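Side-chain contacts in acyl-CoA dehydrogenase domain protein Tcur3481 (Thermomonospora curvata, PDB 6WY9), which probably acts as an FAD-dependent acyl-CoA dehydrogenase, or as part of one, and binds the flavin cofactor, modelled here as its dihydro form: residues I271-E274 with A275-C279; H26-L29 with R30-T34; S166-P170 with D171-L175; R332-L335 with W336-I340; Q282-C285 with A286-G290. All blocks are in the same frame, centred on the assembly; numbering follows the deposited sequence. Where two conformers were deposited one is given.

Interaction 1 (I271-E274 with A275-C279); sequences IEIE and AMRVC
Helix 260-288, one of the long helices of the C-terminal helical bundle of the acyl-CoA dehydrogenase fold, brings I273 against R277 one turn further on. The branch methyl CG2 of I273, standing anti to the backbone N, approaches NH1 of R277 to 3.4 Å, and the two side chains meet at a slant. The guanidinium gets there because the arginine chain, extended through CG and CD, bends at chi3 (29°) and folds back along the helix. Four backbone bonds run from i+4 to i; M276 N to E272 O, at 2.8 Å, is among them. That same carbonyl is crowded by the methionine itself: CG of M276 lies 3.0 Å from E272 O and SD lies 3.3 Å from it. The carboxylate of E272 leads off the helix instead, forming a salt bridge with R314 and a hydrogen bond with N310 of helix 295-319. I273 also packs on L232, S236 and L239 of helix 215-248. NH1 of R277 stays 5.5 Å from E274 OE2, and its NH2 makes a long, weak ion pair with E76. R277 is met within this turn by a methyl rather than a carboxylate, and any attraction to E274 is probably modest.

Interaction 2 (H26-L29 with R30-T34); sequences HQRL and RAVET
R30 and E33 form a salt bridge on the second turn of helix 26-33, and E33 lies against the carbonyl of L29, one turn back. NE of R30 donates to OE1 of E33 over 2.6 Å in a nearly straight bond (170°), which lies in the guanidinium plane and uses the anti lone pair of the oxygen. The arginine reaches it by curling, bent at both chi2 and chi3. E33 sends CG between its own backbone N and carbonyl carbon (chi1 75°), which lays the side chain over the carbonyl of L29: CG of E33 is 3.1 Å from L29 O, the atom that also accepts the backbone N-H of E33 at 2.9 Å. The R30 N to H26 O bond is weak, at 3.4 Å. T34 OG1 donates to R30 O over 2.9 Å. On another side of the helix R28 and V32 pack at a slant, CG2 of V32 resting over one face of the guanidinium, 3.7 Å from NE of R28. The far end of R28 is held by a salt bridge to D40. Further charges tie the helix to its surroundings: E33 OE2 pairs with R332, and R30 NH1 with D327. Helix 26-33 thus lies against helix 330-340, with L29 and R30 touching R332 and with P84 of a loop packed on L29 and V32.

Interaction 3 (S166-P170 with D171-L175); sequences SATGP and DGPGL
S166-G169 and G172-L175 run antiparallel, their short axes 4.3 Å apart at closest approach with 142° between their directions, and a type I turn from G169 to G172 joins them. A167 and G174 form a hydrogen-bonded pair: G174 N donates to A167 O over 2.6 Å, nearly along the carbonyl axis, and A167 N returns to G174 O at 3.1 Å. G169 and G172 form the second such pair, but there each N-H sits well above its partner's carbonyl plane, and G172 N to G169 O is 3.2 Å. T168-P173, between them, and S166-L175, beyond A167-G174, are non-hydrogen-bonded pairs, and their side chains share one face of the sheet. On that face T168 and P173 run next to each other in the same direction, with OG1 of T168 4.1 Å from CB of P173. OG1 stands anti to the carbonyl carbon of T168 (chi1 -64°) and is hydrogen-bonded to the backbone O of P134, which also packs on P173. CG2 of T168, anti to its backbone N, meets C of G172 at 3.9 Å. At the other end CD1 of L175 reaches back to within 3.8 Å of S166 N. L216 of helix 215-248 packs on S166 and P173. At the turn, G172 has a positive phi (112°), at which a CB would press on the carbonyl O of D171, so the lack of a side chain matters. This is a beta hairpin with a two-residue loop, P170 and D171, linking adjacent strands of the mixed sheet in the middle domain of the acyl-CoA dehydrogenase fold.

Interaction 4 (R332-L335 with W336-I340); sequences RYFL and WGKQI
W336 lays its indole beside the carbonyl of R332, one turn earlier in helix 330-340. CD1 of the ring is 3.3 Å from R332 O and CB of W336 is 3.5 Å from it, so the pyrrole side of the indole approaches the oxygen obliquely. The same oxygen accepts the N-H of W336 at 2.9 Å in an almost straight bond (177°). A chi1 of -82° sets CG of W336 anti to its carbonyl carbon and swings the indole back toward the preceding turn. R332 leaves on the same side of the helix but leads off to a salt bridge with E33. On a different side F334 and K338 follow the same i to i+4 spacing, more loosely: CZ of F334 comes obliquely to 4.2 Å from CD of K338. CB of K338 sits 3.1 Å from F334 O, and its NZ goes on to a hydrogen bond with a polar side chain of another protein chain. Y333 leaves on the side opposite F334, and its OH bonds to R80 O. These directions distribute the helix among its neighbours: Y333 packs on A238 and I241 of helix 215-248, I340 rests on V230 of that helix, and F334 stacks edge-to-face with H313 of helix 295-319.

Interaction 5 (Q282-C285 with A286-G290); sequences QAVC and AAEDG
E288 lies alongside V284, one turn back in the last part of helix 260-288, and the two chains extend together. From the backbone, CB of E288 sits 3.7 Å from V284 O, the oxygen that receives the N-H of E288 at 2.9 Å. CG, anti to the carbonyl carbon (chi1 -70°), remains over that oxygen at 3.6 Å. The chain is extended beyond CG, and CD of E288 moves past the carbonyl to meet CG1 of V284 at 3.9 Å. OE1 is the more distant oxygen, 4.1 Å from V284 CG1; OE2 comes to 3.7 Å from V284 CG1 and also accepts a weak hydrogen bond from the backbone N of G69. Here the long helix ends in a Schellman motif: G290, with a positive phi of 74°, is the C-prime residue, its N-H bonded to A287 O, while A291 N turns back to A286 O. One residue earlier, D289 has its N-H bonded to C285 O. Its OD1 is 3.2 Å from the same C285 O, two acceptors, which probably repel weakly unless a proton or a bridging water alongside offsets this. V284 is buried against C72 of helix 67-80 and T225 of helix 215-248, whereas E288 and D289 lie exposed.

In the fold
Interactions 1 and 5 occupy successive parts of helix 260-288, their centres about 17 Å apart, and differ mainly in burial: the first is buried and faces a second protein chain, the second reaches the exposed end of the helix. Interaction 4 is also buried, and helix 215-248 packs against all three. Only interactions 2 and 4 touch through side chains, the E33-R332 salt bridge joining their helices. Charge pairing dominates interaction 2; methyls or rings against the chains of charged residues, and close side-chain approaches to carbonyls, mark the three bundle turns, whose charged ends find partners outside. Interaction 3 stands apart as a beta hairpin, about 39 Å from interaction 2 between centres and across the chain's centre from it.

Interaction 1 (I271-E274 with A275-C279)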
loop_
_atom_site.group_PDB
_atom_site.type_symbol
_atom_site.label_atom_id
_atom_site.label_comp_id
_atom_site.label_asym_id
_atom_site.label_seq_id
_atom_site.Cartn_x
_atom_site.Cartn_y
_atom_site.Cartn_z
ATOM N N ILE B 271 0.382 13.174 -5.956
ATOM C CA ILE B 271 -1.004 12.715 -5.918
ATOM C C ILE B 271 -1.574 12.832 -4.497
ATOM O O ILE B 271 -2.666 13.370 -4.280
ATOM C CB ILE B 271 -1.080 11.269 -6.436
ATOM C CG1 ILE B 271 -0.906 11.202 -7.962
ATOM C CG2 ILE B 271 -2.410 10.563 -5.964
ATOM C CD1 ILE B 271 -0.480 9.751 -8.410
ATOM N N GLU B 272 -0.820 12.357 -3.507
ATOM C CA GLU B 272 -1.334 12.349 -2.147
ATOM C C GLU B 272 -1.562 13.769 -1.654
ATOM O O GLU B 272 -2.532 14.034 -0.927
ATOM C CB GLU B 272 -0.364 11.607 -1.221
ATOM C CG GLU B 272 -0.482 10.054 -1.395
ATOM C CD GLU B 272 0.632 9.328 -0.680
ATOM O OE1 GLU B 272 1.689 9.965 -0.392
ATOM O OE2 GLU B 272 0.468 8.125 -0.450
ATOM N N ILE B 273 -0.663 14.680 -2.032
ATOM C CA ILE B 273 -0.787 16.079 -1.648
ATOM C C ILE B 273 -2.015 16.696 -2.304
ATOM O O ILE B 273 -2.757 17.462 -1.674
ATOM C CB ILE B 273 0.502 16.850 -1.993
ATOM C CG1 ILE B 273 1.667 16.429 -1.071
ATOM C CG2 ILE B 273 0.258 18.423 -2.011
ATOM C CD1 ILE B 273 3.042 17.064 -1.451
ATOM N N GLU B 274 -2.258 16.387 -3.580
ATOM C CA GLU B 274 -3.485 16.921 -4.210
ATOM C C GLU B 274 -4.735 16.407 -3.508
ATOM O O GLU B 274 -5.692 17.156 -3.282
ATOM C CB GLU B 274 -3.510 16.573 -5.702
ATOM C CG GLU B 274 -2.447 17.430 -6.382
ATOM C CD GLU B 274 -2.673 17.748 -7.859
ATOM O OE1 GLU B 274 -3.279 16.943 -8.609
ATOM O OE2 GLU B 274 -2.178 18.810 -8.282
ATOM N N ALA B 275 -4.733 15.132 -3.131
ATOM C CA ALA B 275 -5.869 14.552 -2.417
ATOM C C ALA B 275 -6.055 15.198 -1.040
ATOM O O ALA B 275 -7.176 15.530 -0.644
ATOM C CB ALA B 275 -5.661 13.050 -2.287
ATOM N N MET B 276 -4.956 15.326 -0.287
ATOM C CA MET B 276 -4.967 16.007 0.997
ATOM C C MET B 276 -5.596 17.376 0.882
ATOM O O MET B 276 -6.438 17.752 1.701
ATOM C CB MET B 276 -3.527 16.129 1.494
ATOM C CG MET B 276 -3.005 14.768 1.975
ATOM S SD MET B 276 -1.176 14.741 2.024
ATOM C CE MET B 276 -1.050 15.772 3.506
ATOM N N ARG B 277 -5.184 18.122 -0.148
ATOM C CA ARG B 277 -5.600 19.504 -0.324
ATOM C C ARG B 277 -7.087 19.618 -0.652
ATOM O O ARG B 277 -7.794 20.456 -0.088
ATOM C CB ARG B 277 -4.723 20.169 -1.420
ATOM C CG ARG B 277 -5.187 21.620 -1.719
ATOM C CD ARG B 277 -4.089 22.568 -2.314
ATOM N NE ARG B 277 -3.061 21.900 -3.089
ATOM C CZ ARG B 277 -1.760 21.880 -2.775
ATOM N NH1 ARG B 277 -0.925 21.261 -3.571
ATOM N NH2 ARG B 277 -1.285 22.477 -1.673
ATOM N N VAL B 278 -7.605 18.804 -1.570
ATOM C CA VAL B 278 -9.039 19.013 -1.810
ATOM C C VAL B 278 -9.878 18.543 -0.622
ATOM O O VAL B 278 -10.958 19.082 -0.368
ATOM C CB VAL B 278 -9.500 18.349 -3.123
ATOM C CG1 VAL B 278 -8.727 18.967 -4.314
ATOM C CG2 VAL B 278 -9.380 16.802 -3.042
ATOM N N CYS B 279 -9.433 17.532 0.116
ATOM C CA CYS B 279 -10.249 17.134 1.256
ATOM C C CYS B 279 -10.141 18.140 2.388
ATOM O O CYS B 279 -11.095 18.305 3.145
ATOM C CB CYS B 279 -9.858 15.767 1.770
ATOM S SG CYS B 279 -10.195 14.392 0.544
#

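Interaction 2 (H26-L29 with R30-T34)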
loop_
_atom_site.group_PDB
_atom_site.type_symbol
_atom_site.label_atom_id
_atom_site.label_comp_id
_atom_site.label_asym_id
_atom_site.label_seq_id
_atom_site.Cartn_x
_atom_site.Cartn_y
_atom_site.Cartn_z
ATOM N N HIS B 26 18.113 27.824 8.842
ATOM C CA HIS B 26 19.035 26.858 9.415
ATOM C C HIS B 26 19.463 27.269 10.822
ATOM O O HIS B 26 19.293 26.519 11.786
ATOM C CB HIS B 26 20.247 26.722 8.491
ATOM C CG HIS B 26 21.249 25.716 8.952
ATOM N ND1 HIS B 26 21.091 24.362 8.741
ATOM C CD2 HIS B 26 22.423 25.861 9.611
ATOM C CE1 HIS B 26 22.128 23.716 9.248
ATOM N NE2 HIS B 26 22.953 24.602 9.778
ATOM N N GLN B 27 20.012 28.479 10.962
ATOM C CA GLN B 27 20.467 28.930 12.276
ATOM C C GLN B 27 19.304 29.045 13.256
ATOM O O GLN B 27 19.387 28.573 14.401
ATOM C CB GLN B 27 21.189 30.275 12.151
ATOM C CG GLN B 27 21.516 30.966 13.482
ATOM C CD GLN B 27 20.371 31.844 13.988
ATOM O OE1 GLN B 27 19.688 32.541 13.219
ATOM N NE2 GLN B 27 20.177 31.834 15.287
ATOM N N ARG B 28 18.208 29.688 12.844
ATOM C CA ARG B 28 17.175 29.995 13.839
ATOM C C ARG B 28 16.411 28.733 14.282
ATOM O O ARG B 28 16.056 28.599 15.464
ATOM C CB ARG B 28 16.204 31.060 13.312
ATOM C CG ARG B 28 15.080 31.433 14.347
ATOM C CD ARG B 28 15.690 32.187 15.525
ATOM N NE ARG B 28 14.670 32.820 16.362
ATOM C CZ ARG B 28 14.932 33.435 17.503
ATOM N NH1 ARG B 28 16.178 33.508 17.952
ATOM N NH2 ARG B 28 13.938 33.981 18.192
ATOM N N LEU B 29 16.189 27.778 13.372
ATOM C CA LEU B 29 15.507 26.551 13.771
ATOM C C LEU B 29 16.314 25.795 14.824
ATOM O O LEU B 29 15.750 25.219 15.773
ATOM C CB LEU B 29 15.249 25.663 12.551
ATOM C CG LEU B 29 14.182 26.132 11.558
ATOM C CD1 LEU B 29 14.034 25.117 10.391
ATOM C CD2 LEU B 29 12.817 26.483 12.234
ATOM N N ARG B 30 17.636 25.786 14.670
ATOM C CA ARG B 30 18.496 25.109 15.626
ATOM C C ARG B 30 18.483 25.831 16.979
ATOM O O ARG B 30 18.382 25.191 18.030
ATOM C CB ARG B 30 19.915 25.022 15.047
ATOM C CG ARG B 30 20.925 24.464 16.039
ATOM C CD ARG B 30 20.490 23.089 16.563
ATOM N NE ARG B 30 20.106 22.141 15.495
ATOM C CZ ARG B 30 20.945 21.554 14.641
ATOM N NH1 ARG B 30 22.252 21.810 14.688
ATOM N NH2 ARG B 30 20.477 20.719 13.718
ATOM N N ALA B 31 18.572 27.161 16.961
ATOM C CA ALA B 31 18.468 27.941 18.196
ATOM C C ALA B 31 17.153 27.663 18.913
ATOM O O ALA B 31 17.120 27.483 20.135
ATOM C CB ALA B 31 18.586 29.432 17.877
ATOM N N VAL B 32 16.043 27.640 18.178
ATOM C CA VAL B 32 14.759 27.515 18.863
ATOM C C VAL B 32 14.549 26.078 19.353
ATOM O O VAL B 32 14.070 25.849 20.476
ATOM C CB VAL B 32 13.617 27.991 17.944
ATOM C CG1 VAL B 32 12.225 27.584 18.545
ATOM C CG2 VAL B 32 13.687 29.511 17.818
ATOM N N GLU B 33 14.962 25.095 18.557
ATOM C CA GLU B 33 14.686 23.708 18.929
ATOM C C GLU B 33 15.603 23.216 20.060
ATOM O O GLU B 33 15.393 22.114 20.563
ATOM C CB GLU B 33 14.763 22.799 17.684
ATOM C CG GLU B 33 16.206 22.537 17.242
ATOM C CD GLU B 33 16.328 21.890 15.854
ATOM O OE1 GLU B 33 17.483 21.846 15.310
ATOM O OE2 GLU B 33 15.279 21.441 15.315
ATOM N N THR B 34 16.596 24.000 20.479
ATOM C CA THR B 34 17.404 23.693 21.654
ATOM C C THR B 34 17.133 24.631 22.827
ATOM O O THR B 34 17.882 24.608 23.817
ATOM C CB THR B 34 18.898 23.741 21.311
ATOM O OG1 THR B 34 19.219 25.029 20.762
ATOM C CG2 THR B 34 19.221 22.633 20.286
#

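Interaction 3 (S166-P170 with D171-L175)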
loop_
_atom_site.group_PDB
_atom_site.type_symbol
_atom_site.label_atom_id
_atom_site.label_comp_id
_atom_site.label_asym_id
_atom_site.label_seq_id
_atom_site.Cartn_x
_atom_site.Cartn_y
_atom_site.Cartn_z
ATOM N N SER B 166 -10.540 19.216 27.892
ATOM C CA SER B 166 -11.729 18.389 27.742
ATOM C C SER B 166 -11.891 17.488 28.974
ATOM O O SER B 166 -10.906 16.966 29.518
ATOM C CB SER B 166 -11.648 17.573 26.430
ATOM O OG SER B 166 -10.672 16.550 26.504
ATOM N N ALA B 167 -13.135 17.357 29.445
ATOM C CA ALA B 167 -13.480 16.579 30.639
ATOM C C ALA B 167 -14.941 16.135 30.556
ATOM O O ALA B 167 -15.753 16.738 29.849
ATOM C CB ALA B 167 -13.248 17.388 31.926
ATOM N N THR B 168 -15.272 15.079 31.284
ATOM C CA THR B 168 -16.652 14.584 31.340
ATOM C C THR B 168 -17.305 15.025 32.647
ATOM O O THR B 168 -16.806 14.717 33.744
ATOM C CB THR B 168 -16.682 13.066 31.160
ATOM O OG1 THR B 168 -16.185 12.761 29.839
ATOM C CG2 THR B 168 -18.131 12.469 31.343
ATOM N N GLY B 169 -18.392 15.799 32.523
ATOM C CA GLY B 169 -19.184 16.200 33.659
ATOM C C GLY B 169 -20.398 15.308 33.840
ATOM O O GLY B 169 -20.504 14.248 33.222
ATOM N N PRO B 170 -21.329 15.713 34.716
ATOM C CA PRO B 170 -22.565 14.925 34.890
ATOM C C PRO B 170 -23.409 14.823 33.632
ATOM O O PRO B 170 -24.171 13.866 33.495
ATOM C CB PRO B 170 -23.327 15.676 36.000
ATOM C CG PRO B 170 -22.338 16.555 36.644
ATOM C CD PRO B 170 -21.230 16.822 35.676
ATOM N N ASP B 171 -23.337 15.787 32.717
ATOM C CA ASP B 171 -24.124 15.728 31.494
ATOM C C ASP B 171 -23.294 15.340 30.279
ATOM O O ASP B 171 -23.723 15.589 29.149
ATOM C CB ASP B 171 -24.814 17.063 31.230
ATOM C CG ASP B 171 -26.001 17.287 32.116
ATOM O OD1 ASP B 171 -26.767 16.330 32.345
ATOM O OD2 ASP B 171 -26.170 18.427 32.581
ATOM N N GLY B 172 -22.110 14.763 30.477
ATOM C CA GLY B 172 -21.337 14.244 29.374
ATOM C C GLY B 172 -20.060 15.030 29.117
ATOM O O GLY B 172 -19.697 15.946 29.858
ATOM N N PRO B 173 -19.349 14.683 28.052
ATOM C CA PRO B 173 -18.075 15.362 27.763
ATOM C C PRO B 173 -18.275 16.854 27.510
ATOM O O PRO B 173 -19.284 17.274 26.947
ATOM C CB PRO B 173 -17.577 14.646 26.502
ATOM C CG PRO B 173 -18.387 13.355 26.436
ATOM C CD PRO B 173 -19.702 13.679 27.036
ATOM N N GLY B 174 -17.297 17.668 27.920
ATOM C CA GLY B 174 -17.355 19.088 27.633
ATOM C C GLY B 174 -15.975 19.711 27.476
ATOM O O GLY B 174 -14.946 19.038 27.540
ATOM N N LEU B 175 -15.958 21.018 27.260
ATOM C CA LEU B 175 -14.707 21.745 27.113
ATOM C C LEU B 175 -14.716 22.908 28.107
ATOM O O LEU B 175 -15.715 23.644 28.217
ATOM C CB LEU B 175 -14.512 22.213 25.649
ATOM C CG LEU B 175 -13.113 22.648 25.190
ATOM C CD1 LEU B 175 -12.119 21.498 25.338
ATOM C CD2 LEU B 175 -13.132 23.135 23.732
#

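Interaction 4 (R332-L335 with W336-I340)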
loop_
_atom_site.group_PDB
_atom_site.type_symbol
_atom_site.label_atom_id
_atom_site.label_comp_id
_atom_site.label_asym_id
_atom_site.label_seq_id
_atom_site.Cartn_x
_atom_site.Cartn_y
_atom_site.Cartn_z
ATOM N N ARG B 332 13.370 17.472 9.673
ATOM C CA ARG B 332 12.335 18.136 10.469
ATOM C C ARG B 332 10.947 17.877 9.897
ATOM O O ARG B 332 9.977 17.778 10.649
ATOM C CB ARG B 332 12.599 19.653 10.560
ATOM C CG ARG B 332 13.864 19.992 11.361
ATOM C CD ARG B 332 13.825 21.436 11.916
ATOM N NE ARG B 332 15.126 21.782 12.497
ATOM C CZ ARG B 332 16.222 22.094 11.800
ATOM N NH1 ARG B 332 17.363 22.370 12.449
ATOM N NH2 ARG B 332 16.176 22.147 10.477
ATOM N N TYR B 333 10.830 17.810 8.576
ATOM C CA TYR B 333 9.543 17.480 7.956
ATOM C C TYR B 333 9.114 16.074 8.348
ATOM O O TYR B 333 7.941 15.835 8.677
ATOM C CB TYR B 333 9.672 17.623 6.428
ATOM C CG TYR B 333 9.904 19.076 6.079
ATOM C CD1 TYR B 333 11.167 19.658 6.226
ATOM C CD2 TYR B 333 8.839 19.886 5.685
ATOM C CE1 TYR B 333 11.358 21.025 5.981
ATOM C CE2 TYR B 333 9.024 21.256 5.415
ATOM C CZ TYR B 333 10.284 21.805 5.571
ATOM O OH TYR B 333 10.453 23.154 5.301
ATOM N N PHE B 334 10.074 15.141 8.385
ATOM C CA PHE B 334 9.773 13.801 8.894
ATOM C C PHE B 334 9.242 13.864 10.329
ATOM O O PHE B 334 8.228 13.226 10.665
ATOM C CB PHE B 334 11.027 12.897 8.829
ATOM C CG PHE B 334 10.741 11.519 9.306
ATOM C CD1 PHE B 334 9.932 10.681 8.557
ATOM C CD2 PHE B 334 11.183 11.092 10.550
ATOM C CE1 PHE B 334 9.591 9.391 9.019
ATOM C CE2 PHE B 334 10.862 9.813 11.012
ATOM C CZ PHE B 334 10.059 8.955 10.235
ATOM N N LEU B 335 9.939 14.610 11.207
ATOM C CA LEU B 335 9.534 14.668 12.618
ATOM C C LEU B 335 8.140 15.298 12.771
ATOM O O LEU B 335 7.302 14.788 13.523
ATOM C CB LEU B 335 10.566 15.440 13.458
ATOM C CG LEU B 335 11.994 14.852 13.499
ATOM C CD1 LEU B 335 12.901 15.724 14.370
ATOM C CD2 LEU B 335 11.880 13.402 14.054
ATOM N N TRP B 336 7.901 16.441 12.108
ATOM C CA TRP B 336 6.577 17.068 12.122
ATOM C C TRP B 336 5.503 16.151 11.530
ATOM O O TRP B 336 4.418 15.983 12.111
ATOM C CB TRP B 336 6.608 18.393 11.341
ATOM C CG TRP B 336 7.147 19.560 12.149
ATOM C CD1 TRP B 336 8.304 19.595 12.859
ATOM C CD2 TRP B 336 6.534 20.865 12.302
ATOM N NE1 TRP B 336 8.465 20.835 13.439
ATOM C CE2 TRP B 336 7.389 21.629 13.113
ATOM C CE3 TRP B 336 5.357 21.451 11.810
ATOM C CZ2 TRP B 336 7.101 22.967 13.479
ATOM C CZ3 TRP B 336 5.080 22.799 12.162
ATOM C CH2 TRP B 336 5.948 23.530 12.990
ATOM N N GLY B 337 5.766 15.585 10.350
ATOM C CA GLY B 337 4.761 14.755 9.703
ATOM C C GLY B 337 4.365 13.585 10.577
ATOM O O GLY B 337 3.178 13.304 10.763
ATOM N N LYS B 338 5.369 12.919 11.145
ATOM C CA LYS B 338 5.169 11.763 12.006
ATOM C C LYS B 338 4.348 12.149 13.239
ATOM O O LYS B 338 3.357 11.490 13.577
ATOM C CB LYS B 338 6.566 11.196 12.354
ATOM C CG LYS B 338 6.692 10.206 13.489
ATOM C CD LYS B 338 6.891 8.741 12.985
ATOM C CE LYS B 338 6.836 7.708 14.151
ATOM N NZ LYS B 338 6.594 6.258 13.658
ATOM N N GLN B 339 4.721 13.238 13.915
ATOM C CA GLN B 339 3.955 13.630 15.097
ATOM C C GLN B 339 2.513 13.995 14.731
ATOM O O GLN B 339 1.555 13.570 15.400
ATOM C CB GLN B 339 4.591 14.838 15.807
ATOM C CG GLN B 339 3.741 15.127 17.084
ATOM C CD GLN B 339 4.506 15.926 18.109
ATOM O OE1 GLN B 339 5.685 15.664 18.352
ATOM N NE2 GLN B 339 3.835 16.891 18.728
ATOM N N ILE B 340 2.342 14.791 13.675
ATOM C CA ILE B 340 1.002 15.252 13.334
ATOM C C ILE B 340 0.101 14.062 12.998
ATOM O O ILE B 340 -1.097 14.051 13.340
ATOM C CB ILE B 340 1.063 16.275 12.184
ATOM C CG1 ILE B 340 1.665 17.585 12.686
ATOM C CG2 ILE B 340 -0.350 16.582 11.653
ATOM C CD1 ILE B 340 2.004 18.545 11.504
#

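Interaction 5 (Q282-C285 with A286-G290)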
loop_
_atom_site.group_PDB
_atom_site.type_symbol
_atom_site.label_atom_id
_atom_site.label_comp_id
_atom_site.label_asym_id
_atom_site.label_seq_id
_atom_site.Cartn_x
_atom_site.Cartn_y
_atom_site.Cartn_z
ATOM N N GLN B 282 -12.591 20.809 1.508
ATOM C CA GLN B 282 -13.957 20.337 1.732
ATOM C C GLN B 282 -14.327 20.409 3.214
ATOM O O GLN B 282 -15.471 20.738 3.565
ATOM C CB GLN B 282 -14.095 18.911 1.172
ATOM C CG GLN B 282 -15.459 18.262 1.379
ATOM C CD GLN B 282 -16.567 19.013 0.652
ATOM O OE1 GLN B 282 -16.363 19.541 -0.434
ATOM N NE2 GLN B 282 -17.732 19.070 1.258
ATOM N N ALA B 283 -13.382 20.059 4.101
ATOM C CA ALA B 283 -13.655 20.156 5.532
ATOM C C ALA B 283 -13.914 21.599 5.919
ATOM O O ALA B 283 -14.853 21.887 6.664
ATOM C CB ALA B 283 -12.478 19.596 6.333
ATOM N N VAL B 284 -13.111 22.529 5.382
ATOM C CA VAL B 284 -13.315 23.952 5.699
ATOM C C VAL B 284 -14.673 24.403 5.193
ATOM O O VAL B 284 -15.473 24.990 5.933
ATOM C CB VAL B 284 -12.174 24.807 5.096
ATOM C CG1 VAL B 284 -12.467 26.323 5.288
ATOM C CG2 VAL B 284 -10.807 24.376 5.679
ATOM N N CYS B 285 -14.974 24.109 3.923
ATOM C CA CYS B 285 -16.253 24.515 3.362
ATOM C C CYS B 285 -17.416 23.914 4.144
ATOM O O CYS B 285 -18.440 24.577 4.362
ATOM C CB CYS B 285 -16.302 24.128 1.882
ATOM S SG CYS B 285 -15.219 25.185 0.873
ATOM N N ALA B 286 -17.276 22.655 4.580
ATOM C CA ALA B 286 -18.348 22.025 5.360
ATOM C C ALA B 286 -18.538 22.717 6.704
ATOM O O ALA B 286 -19.661 22.887 7.173
ATOM C CB ALA B 286 -18.049 20.536 5.575
ATOM N N ALA B 287 -17.447 23.088 7.365
ATOM C CA ALA B 287 -17.594 23.769 8.640
ATOM C C ALA B 287 -18.253 25.138 8.452
ATOM O O ALA B 287 -19.163 25.508 9.209
ATOM C CB ALA B 287 -16.224 23.863 9.325
ATOM N N GLU B 288 -17.870 25.873 7.405
ATOM C CA GLU B 288 -18.466 27.191 7.172
ATOM C C GLU B 288 -19.928 27.083 6.729
ATOM O O GLU B 288 -20.720 28.008 6.973
ATOM C CB GLU B 288 -17.621 27.987 6.159
ATOM C CG GLU B 288 -16.227 28.436 6.711
ATOM C CD GLU B 288 -15.255 28.984 5.639
ATOM O OE1 GLU B 288 -15.569 28.849 4.430
ATOM O OE2 GLU B 288 -14.181 29.548 6.007
ATOM N N ASP B 289 -20.309 25.963 6.103
ATOM C CA ASP B 289 -21.694 25.682 5.731
ATOM C C ASP B 289 -22.486 25.010 6.852
ATOM O O ASP B 289 -23.574 24.487 6.595
ATOM C CB ASP B 289 -21.759 24.800 4.473
ATOM C CG ASP B 289 -21.261 25.511 3.221
ATOM O OD1 ASP B 289 -20.868 24.826 2.250
ATOM O OD2 ASP B 289 -21.249 26.757 3.209
ATOM N N GLY B 290 -21.953 24.984 8.072
ATOM C CA GLY B 290 -22.685 24.477 9.216
ATOM C C GLY B 290 -22.852 22.976 9.315
ATOM O O GLY B 290 -23.739 22.524 10.043
#